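Local coordinates for 6-O-methylguanine DNA methyltransferase (Enterococcus faecalis, PDB 2B6C), which is of unknown function but probably acts in the repair of alkylated DNA, as AlkD-like proteins do, at residues 52-55 with 56-60; 67-70 with 71-75; 80-83 with 84-87. All coordinates share one frame; numbering follows the deposited sequence. Where two conformers were deposited one is given.

Contact 1 (52-55 with 56-60). With SO4 (sulfate ion), chain D.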
loop_
_atom_site.group_PDB
_atom_site.type_symbol
_atom_site.label_atom_id
_atom_site.label_comp_id
_atom_site.label_asym_id
_atom_site.label_seq_id
_atom_site.Cartn_x
_atom_site.Cartn_y
_atom_site.Cartn_z
ATOM N N PRO B 52 12.473 -0.990 11.949
ATOM C CA PRO B 52 11.757 -0.762 13.201
ATOM C C PRO B 52 11.283 0.684 13.214
ATOM O O PRO B 52 11.907 1.563 12.578
ATOM C CB PRO B 52 12.812 -1.027 14.269
ATOM C CG PRO B 52 13.821 -1.999 13.559
ATOM C CD PRO B 52 13.852 -1.492 12.157
ATOM N N LYS B 53 10.149 0.920 13.864
ATOM C CA LYS B 53 9.568 2.254 13.943
ATOM C C LYS B 53 10.595 3.305 14.381
ATOM O O LYS B 53 10.656 4.396 13.810
ATOM C CB LYS B 53 8.358 2.258 14.894
ATOM C CG LYS B 53 7.592 3.620 14.980
ATOM C CD LYS B 53 7.102 4.150 13.599
ATOM C CE LYS B 53 6.081 3.236 12.904
ATOM N NZ LYS B 53 4.825 3.090 13.720
ATOM N N GLU B 54 11.388 2.987 15.397
ATOM C CA GLU B 54 12.354 3.960 15.920
ATOM C C GLU B 54 13.382 4.342 14.849
ATOM O O GLU B 54 13.706 5.523 14.687
ATOM C CB GLU B 54 13.063 3.435 17.172
ATOM C CG GLU B 54 13.774 4.553 17.974
ATOM C CD GLU B 54 14.541 4.009 19.205
ATOM O OE1 GLU B 54 14.910 2.803 19.221
ATOM O OE2 GLU B 54 14.797 4.790 20.165
ATOM N N LYS B 55 13.874 3.345 14.116
ATOM C CA LYS B 55 14.804 3.598 13.030
ATOM C C LYS B 55 14.154 4.496 11.971
ATOM O O LYS B 55 14.797 5.439 11.507
ATOM C CB LYS B 55 15.348 2.286 12.426
ATOM C CG LYS B 55 16.383 2.531 11.322
ATOM C CD LYS B 55 16.980 1.232 10.785
ATOM C CE LYS B 55 17.876 1.527 9.589
ATOM N NZ LYS B 55 18.526 0.270 9.101
ATOM N N LEU B 56 12.889 4.206 11.603
ATOM C CA LEU B 56 12.165 4.984 10.598
ATOM C C LEU B 56 12.067 6.466 10.989
ATOM O O LEU B 56 12.347 7.339 10.169
ATOM C CB LEU B 56 10.773 4.393 10.298
ATOM C CG LEU B 56 9.864 5.139 9.283
ATOM C CD1 LEU B 56 10.534 5.378 7.900
ATOM C CD2 LEU B 56 8.521 4.436 9.146
ATOM N N CYS B 57 11.676 6.750 12.230
ATOM C CA CYS B 57 11.617 8.140 12.720
ATOM C C CYS B 57 12.989 8.819 12.726
ATOM O O CYS B 57 13.113 9.998 12.382
ATOM C CB CYS B 57 10.986 8.207 14.126
ATOM S SG CYS B 57 9.278 7.523 14.140
ATOM N N GLN B 58 14.011 8.072 13.123
ATOM C CA GLN B 58 15.362 8.597 13.142
ATOM C C GLN B 58 15.903 8.900 11.761
ATOM O O GLN B 58 16.672 9.835 11.588
ATOM C CB GLN B 58 16.299 7.627 13.861
ATOM C CG GLN B 58 16.188 7.685 15.389
ATOM C CD GLN B 58 16.916 6.516 16.049
ATOM O OE1 GLN B 58 17.191 5.481 15.408
ATOM N NE2 GLN B 58 17.226 6.666 17.324
ATOM N N GLU B 59 15.553 8.071 10.791
ATOM C CA GLU B 59 15.995 8.260 9.410
ATOM C C GLU B 59 15.267 9.455 8.797
ATOM O O GLU B 59 15.858 10.274 8.105
ATOM C CB GLU B 59 15.750 6.990 8.587
ATOM C CG GLU B 59 16.639 5.819 8.981
ATOM C CD GLU B 59 17.967 5.791 8.209
ATOM O OE1 GLU B 59 18.135 6.553 7.236
ATOM O OE2 GLU B 59 18.838 4.975 8.560
ATOM N N ILE B 60 13.972 9.569 9.069
ATOM C CA ILE B 60 13.219 10.712 8.565
ATOM C C ILE B 60 13.865 11.989 9.106
ATOM O O ILE B 60 14.119 12.932 8.365
ATOM C CB ILE B 60 11.723 10.642 8.934
ATOM C CG1 ILE B 60 11.048 9.543 8.114
ATOM C CG2 ILE B 60 11.031 11.998 8.697
ATOM C CD1 ILE B 60 9.649 9.201 8.547
HETATM S S SO4 D . 9.486 -2.743 15.585
HETATM O O1 SO4 D . 10.850 -3.246 15.372
HETATM O O2 SO4 D . 8.987 -3.348 16.813
HETATM O O3 SO4 D . 8.724 -3.159 14.409
HETATM O O4 SO4 D . 9.371 -1.298 15.790
HETATM O O HOH W 1 16.850 2.867 16.814
#
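Leu56, Cys57, Gln58 and Glu59 each give their backbone N-H to the carbonyl four residues earlier, so the i to i+4 ladder of an alpha helix starts at once, its first rung running from Leu56 N to Pro52 O at 3.0 Å. Pro52 is the N-cap. The helix's first N-H turns outward to a sulfate, Lys53 N being 3.0 Å from O4; the ion probably came from the crystallisation liquor and also binds Lys53 N of the second subunit. An anion at this place would be favoured by two helix N-termini.

Among the side chains, Glu54 and Gln58 cross obliquely one turn apart, Glu54 CG 4.1 Å from Gln58 NE2, with carboxylate and amide planes only 13° from parallel. A water joins them, giving a hydrogen bond to Gln58 OE1 and a weak one to Glu54 OE1. Lys55 and Glu59 run alongside, pointing the same way. Lys55 is fully extended and its NZ stays 4.7 Å from Glu59 OE2, which would favour a weak attraction without direct contact; Trp51 takes the lysine in a cation-pi contact. Cys57 SG, disulfide-linked to beta-mercaptoethanol, lies 3.4 Å from Lys53 O. Bends at chi2, chi3 and chi4 curl Lys53 past it, its CD 4.1 Å from SG, and carry NZ to Arg85 O and a salt bridge with Glu90.

This first part of helix 53-65 lies at the surface; on its buried side Leu56 meets Asn82, Arg85 and Phe86, and Ile60 packs on Leu78 and Ala79 of helix 69-81.

Contact 2 (67-70 with 71-75)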
loop_
_atom_site.group_PDB
_atom_site.type_symbol
_atom_site.label_atom_id
_atom_site.label_comp_id
_atom_site.label_asym_id
_atom_site.label_seq_id
_atom_site.Cartn_x
_atom_site.Cartn_y
_atom_site.Cartn_z
ATOM N N THR B 67 21.576 19.113 4.424
ATOM C CA THR B 67 21.634 20.448 3.877
ATOM C C THR B 67 20.789 20.666 2.652
ATOM O O THR B 67 20.020 21.623 2.585
ATOM C CB THR B 67 23.104 20.827 3.561
ATOM O OG1 THR B 67 23.790 20.954 4.799
ATOM C CG2 THR B 67 23.181 22.179 2.803
ATOM N N GLU B 68 20.966 19.791 1.670
ATOM C CA GLU B 68 20.323 19.968 0.391
ATOM C C GLU B 68 18.836 19.678 0.477
ATOM O O GLU B 68 18.398 18.740 1.181
ATOM C CB GLU B 68 21.015 19.098 -0.647
ATOM C CG GLU B 68 22.482 19.395 -0.755
ATOM C CD GLU B 68 23.413 18.697 0.297
ATOM O OE1 GLU B 68 23.011 18.074 1.323
ATOM O OE2 GLU B 68 24.614 18.834 0.082
ATOM N N ARG B 69 18.080 20.486 -0.249
ATOM C CA ARG B 69 16.619 20.466 -0.239
ATOM C C ARG B 69 16.046 19.076 -0.626
ATOM O O ARG B 69 15.080 18.632 -0.062
ATOM C CB ARG B 69 16.130 21.555 -1.200
ATOM C CG ARG B 69 14.652 21.896 -1.117
ATOM C CD ARG B 69 14.148 21.932 0.312
ATOM N NE ARG B 69 12.848 22.611 0.429
ATOM C CZ ARG B 69 12.224 22.843 1.581
ATOM N NH1 ARG B 69 12.780 22.439 2.719
ATOM N NH2 ARG B 69 11.044 23.481 1.591
ATOM N N GLU B 70 16.667 18.397 -1.583
ATOM C CA GLU B 70 16.151 17.083 -2.033
ATOM C C GLU B 70 16.100 16.026 -0.890
ATOM O O GLU B 70 15.298 15.102 -0.931
ATOM C CB GLU B 70 16.944 16.595 -3.244
ATOM C CG GLU B 70 16.863 17.544 -4.448
ATOM C CD GLU B 70 18.064 18.467 -4.560
ATOM O OE1 GLU B 70 18.625 18.901 -3.531
ATOM O OE2 GLU B 70 18.462 18.773 -5.696
ATOM N N TYR B 71 16.936 16.190 0.130
ATOM C CA TYR B 71 16.879 15.336 1.311
ATOM C C TYR B 71 15.641 15.554 2.163
ATOM O O TYR B 71 15.178 14.607 2.806
ATOM C CB TYR B 71 18.133 15.488 2.147
ATOM C CG TYR B 71 19.363 14.973 1.410
ATOM C CD1 TYR B 71 19.490 13.603 1.067
ATOM C CD2 TYR B 71 20.392 15.838 1.060
ATOM C CE1 TYR B 71 20.621 13.129 0.411
ATOM C CE2 TYR B 71 21.516 15.376 0.374
ATOM C CZ TYR B 71 21.624 14.024 0.058
ATOM O OH TYR B 71 22.752 13.598 -0.612
ATOM N N GLN B 72 15.090 16.778 2.165
ATOM C CA GLN B 72 13.771 16.991 2.831
ATOM C C GLN B 72 12.695 16.277 2.042
ATOM O O GLN B 72 11.765 15.715 2.635
ATOM C CB GLN B 72 13.385 18.469 3.014
ATOM C CG GLN B 72 14.126 19.205 4.101
ATOM C CD GLN B 72 15.448 19.752 3.642
ATOM O OE1 GLN B 72 16.506 19.164 3.917
ATOM N NE2 GLN B 72 15.417 20.889 2.969
ATOM N N TYR B 73 12.842 16.252 0.712
ATOM C CA TYR B 73 11.866 15.572 -0.149
ATOM C C TYR B 73 11.943 14.074 0.081
ATOM O O TYR B 73 10.907 13.402 0.088
ATOM C CB TYR B 73 12.097 15.839 -1.641
ATOM C CG TYR B 73 12.061 17.292 -2.087
ATOM C CD1 TYR B 73 11.339 18.263 -1.369
ATOM C CD2 TYR B 73 12.711 17.687 -3.288
ATOM C CE1 TYR B 73 11.301 19.577 -1.790
ATOM C CE2 TYR B 73 12.686 19.010 -3.722
ATOM C CZ TYR B 73 11.961 19.953 -2.978
ATOM O OH TYR B 73 11.902 21.255 -3.419
ATOM N N VAL B 74 13.180 13.562 0.249
ATOM C CA VAL B 74 13.416 12.188 0.661
ATOM C C VAL B 74 12.777 11.876 2.006
ATOM O O VAL B 74 12.040 10.897 2.116
ATOM C CB VAL B 74 14.926 11.766 0.644
ATOM C CG1 VAL B 74 15.094 10.358 1.272
ATOM C CG2 VAL B 74 15.455 11.807 -0.769
ATOM N N ALA B 75 13.016 12.713 3.016
ATOM C CA ALA B 75 12.349 12.557 4.310
ATOM C C ALA B 75 10.811 12.425 4.223
ATOM O O ALA B 75 10.213 11.539 4.850
ATOM C CB ALA B 75 12.727 13.693 5.274
#
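Tyr71 gives its N-H to Glu68 O and sets its ring beside the Glu68 side chain, the two pointing the same way. Glu68 is modelled in two conformers; in one, OE1 comes to the ring edge, 3.2 Å from Tyr71 CE2, while OE2 bonds a glycerol, probably from the crystallisation liquor. Tyr71 OH goes on to Phe9 N, and Phe9 also stacks on the ring. Gln72 N is 2.9 Å from Arg69 O in a tight turn, the donor 53° above the carbonyl plane; the side chain crosses Arg69 at about a right angle, its amide at the edge of the guanidinium, which Asp105 and Lys101 O hold. With CG beside its own backbone N (chi1 -59°), Tyr73 folds back over the previous turn, so that Arg69 O sits 3.8 Å above the centre of one ring face. Arg69 CG approaches Tyr73 OH to 3.6 Å, and that hydroxyl bonds Asp105. Val74 gives its N-H to Glu70 O.

This buried start of helix 69-81 touches helix 53-65 through Tyr71, Gln72 and Val74 and helix 34-48 through Glu70, Tyr73 and Val74; Glu70 also grips the N-H groups of Ala30, Gly31 and Ile32.

Contact 3 (80-83 with 84-87). With GOL (glycerol), chain N.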
loop_
_atom_site.group_PDB
_atom_site.type_symbol
_atom_site.label_atom_id
_atom_site.label_comp_id
_atom_site.label_asym_id
_atom_site.label_seq_id
_atom_site.Cartn_x
_atom_site.Cartn_y
_atom_site.Cartn_z
ATOM N N LEU B 80 5.531 9.472 3.690
ATOM C CA LEU B 80 4.442 9.150 2.772
ATOM C C LEU B 80 4.336 7.647 2.447
ATOM O O LEU B 80 3.250 7.082 2.426
ATOM C CB LEU B 80 4.635 9.910 1.469
ATOM C CG LEU B 80 3.881 11.209 1.323
ATOM C CD1 LEU B 80 4.631 12.022 0.264
ATOM C CD2 LEU B 80 2.444 10.835 0.870
ATOM N N GLN B 81 5.474 7.023 2.158
ATOM C CA GLN B 81 5.527 5.583 1.854
ATOM C C GLN B 81 5.122 4.675 3.015
ATOM O O GLN B 81 4.679 3.557 2.796
ATOM C CB GLN B 81 6.938 5.187 1.378
ATOM C CG GLN B 81 7.315 5.706 -0.014
ATOM C CD GLN B 81 6.174 5.700 -1.040
ATOM O OE1 GLN B 81 5.515 6.729 -1.274
ATOM N NE2 GLN B 81 5.950 4.556 -1.667
ATOM N N ASN B 82 5.322 5.141 4.241
ATOM C CA ASN B 82 5.041 4.365 5.433
ATOM C C ASN B 82 3.815 4.896 6.181
ATOM O O ASN B 82 3.644 4.631 7.372
ATOM C CB ASN B 82 6.277 4.353 6.348
ATOM C CG ASN B 82 7.437 3.587 5.729
ATOM O OD1 ASN B 82 7.528 2.366 5.876
ATOM N ND2 ASN B 82 8.323 4.297 5.020
ATOM N N VAL B 83 2.957 5.622 5.469
ATOM C CA VAL B 83 1.817 6.329 6.057
ATOM C C VAL B 83 0.928 5.413 6.944
ATOM O O VAL B 83 0.525 5.814 8.037
ATOM C CB VAL B 83 0.992 7.077 4.936
ATOM C CG1 VAL B 83 0.385 6.092 3.894
ATOM C CG2 VAL B 83 -0.041 8.046 5.503
ATOM N N GLN B 84 0.686 4.187 6.479
ATOM C CA GLN B 84 -0.090 3.177 7.192
ATOM C C GLN B 84 0.490 2.737 8.534
ATOM O O GLN B 84 -0.261 2.283 9.394
ATOM C CB GLN B 84 -0.294 1.945 6.319
ATOM C CG GLN B 84 -1.176 2.223 5.164
ATOM C CD GLN B 84 -1.656 0.958 4.500
ATOM O OE1 GLN B 84 -0.957 0.362 3.673
ATOM N NE2 GLN B 84 -2.873 0.552 4.842
ATOM N N ARG B 85 1.806 2.874 8.692
ATOM C CA ARG B 85 2.531 2.471 9.895
ATOM C C ARG B 85 2.389 3.425 11.090
ATOM O O ARG B 85 2.707 3.049 12.226
ATOM C CB ARG B 85 4.026 2.278 9.577
ATOM C CG ARG B 85 4.307 1.156 8.550
ATOM C CD ARG B 85 5.827 0.970 8.373
ATOM N NE ARG B 85 6.434 0.611 9.648
ATOM C CZ ARG B 85 7.732 0.573 9.920
ATOM N NH1 ARG B 85 8.643 0.865 8.994
ATOM N NH2 ARG B 85 8.121 0.238 11.139
ATOM N N PHE B 86 1.908 4.651 10.847
ATOM C CA PHE B 86 1.818 5.621 11.936
ATOM C C PHE B 86 0.488 5.609 12.675
ATOM O O PHE B 86 -0.572 5.648 12.058
ATOM C CB PHE B 86 2.139 7.035 11.451
ATOM C CG PHE B 86 3.434 7.127 10.740
ATOM C CD1 PHE B 86 4.635 6.938 11.442
ATOM C CD2 PHE B 86 3.474 7.384 9.380
ATOM C CE1 PHE B 86 5.843 6.989 10.791
ATOM C CE2 PHE B 86 4.718 7.436 8.703
ATOM C CZ PHE B 86 5.879 7.246 9.423
ATOM N N SER B 87 0.572 5.597 14.006
ATOM C CA SER B 87 -0.579 5.820 14.868
ATOM C C SER B 87 -0.932 7.305 14.889
ATOM O O SER B 87 -0.165 8.131 14.389
ATOM C CB SER B 87 -0.235 5.385 16.280
ATOM O OG SER B 87 0.860 6.159 16.723
HETATM C C1 GOL N . 2.490 -1.015 5.118
HETATM O O1 GOL N . 2.705 -1.696 6.332
HETATM C C2 GOL N . 3.204 0.308 5.249
HETATM O O2 GOL N . 4.532 -0.165 5.250
HETATM C C3 GOL N . 2.886 1.249 4.058
HETATM O O3 GOL N . 2.368 2.565 4.334
#
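Two backbone bonds tie Asn82 and Val83 to the residues three further on: Arg85 N meets Asn82 O at 2.9 Å, and Phe86 N meets Val83 O in a weak but fairly straight bond, 3.3 Å long with 166° at the hydrogen. Both are i to i+3, the short spacing of the 3-10 turn that follows helix 69-81.

Polar side-chain contacts centre on Asn82 and Arg85, which lie side by side and point the same way. Asn82 OD1 lies by the guanidinium edge, a near approach of 3.6 Å to Arg85 NH1, and touches CD at 3.3 Å; the two planes stand 70° apart. The hydrogen bonds of these groups go to Leu78 O and Ser48 OG from Asn82 ND2, and to Trp51 O from Arg85 NH2.

The aromatic contact is Phe86. With CG beside the backbone N and opposite the carbonyl carbon (chi1 -53°), its ring folds back obliquely against the turn's carbonyls, CE2 lying 3.3 Å from Asn82 O and CD2 3.6 Å from Val83 O, and Phe94 meets it edge-to-face.

A glycerol, probably from the crystallisation liquor, bridges the end of the helix: its O3 donates to Gln81 O at 2.9 Å and accepts from Gln84 N at 3.2 Å.

The turn links helix 69-81 to helix 88-94, with Trp117 and Leu120 of helix 104-120 against Val83, and Arg85 of the second subunit against Arg85.

All three contacts are short-range, within an all-helical array, but they differ in setting. Contact 1 is a surface turn, rich in charge, water and crystallisation ligands; contacts 2 and 3 are mostly buried, and many of their polar groups have protein partners, though glycerol binds at both. Contacts 2 and 3 use opposite ends of helix 69-81, and their nearest atoms are about 5 Å apart, with no touch: contact 2 starts the helix with aromatic rings and a guanidinium, contact 3 follows its last turn with a 3-10 turn. Contact 1 touches both, through Ile60 O on Ala75 CB and, more firmly, through a lysine-to-carbonyl bond to contact 3, which joins the start of helix 53-65 to the end of its neighbour.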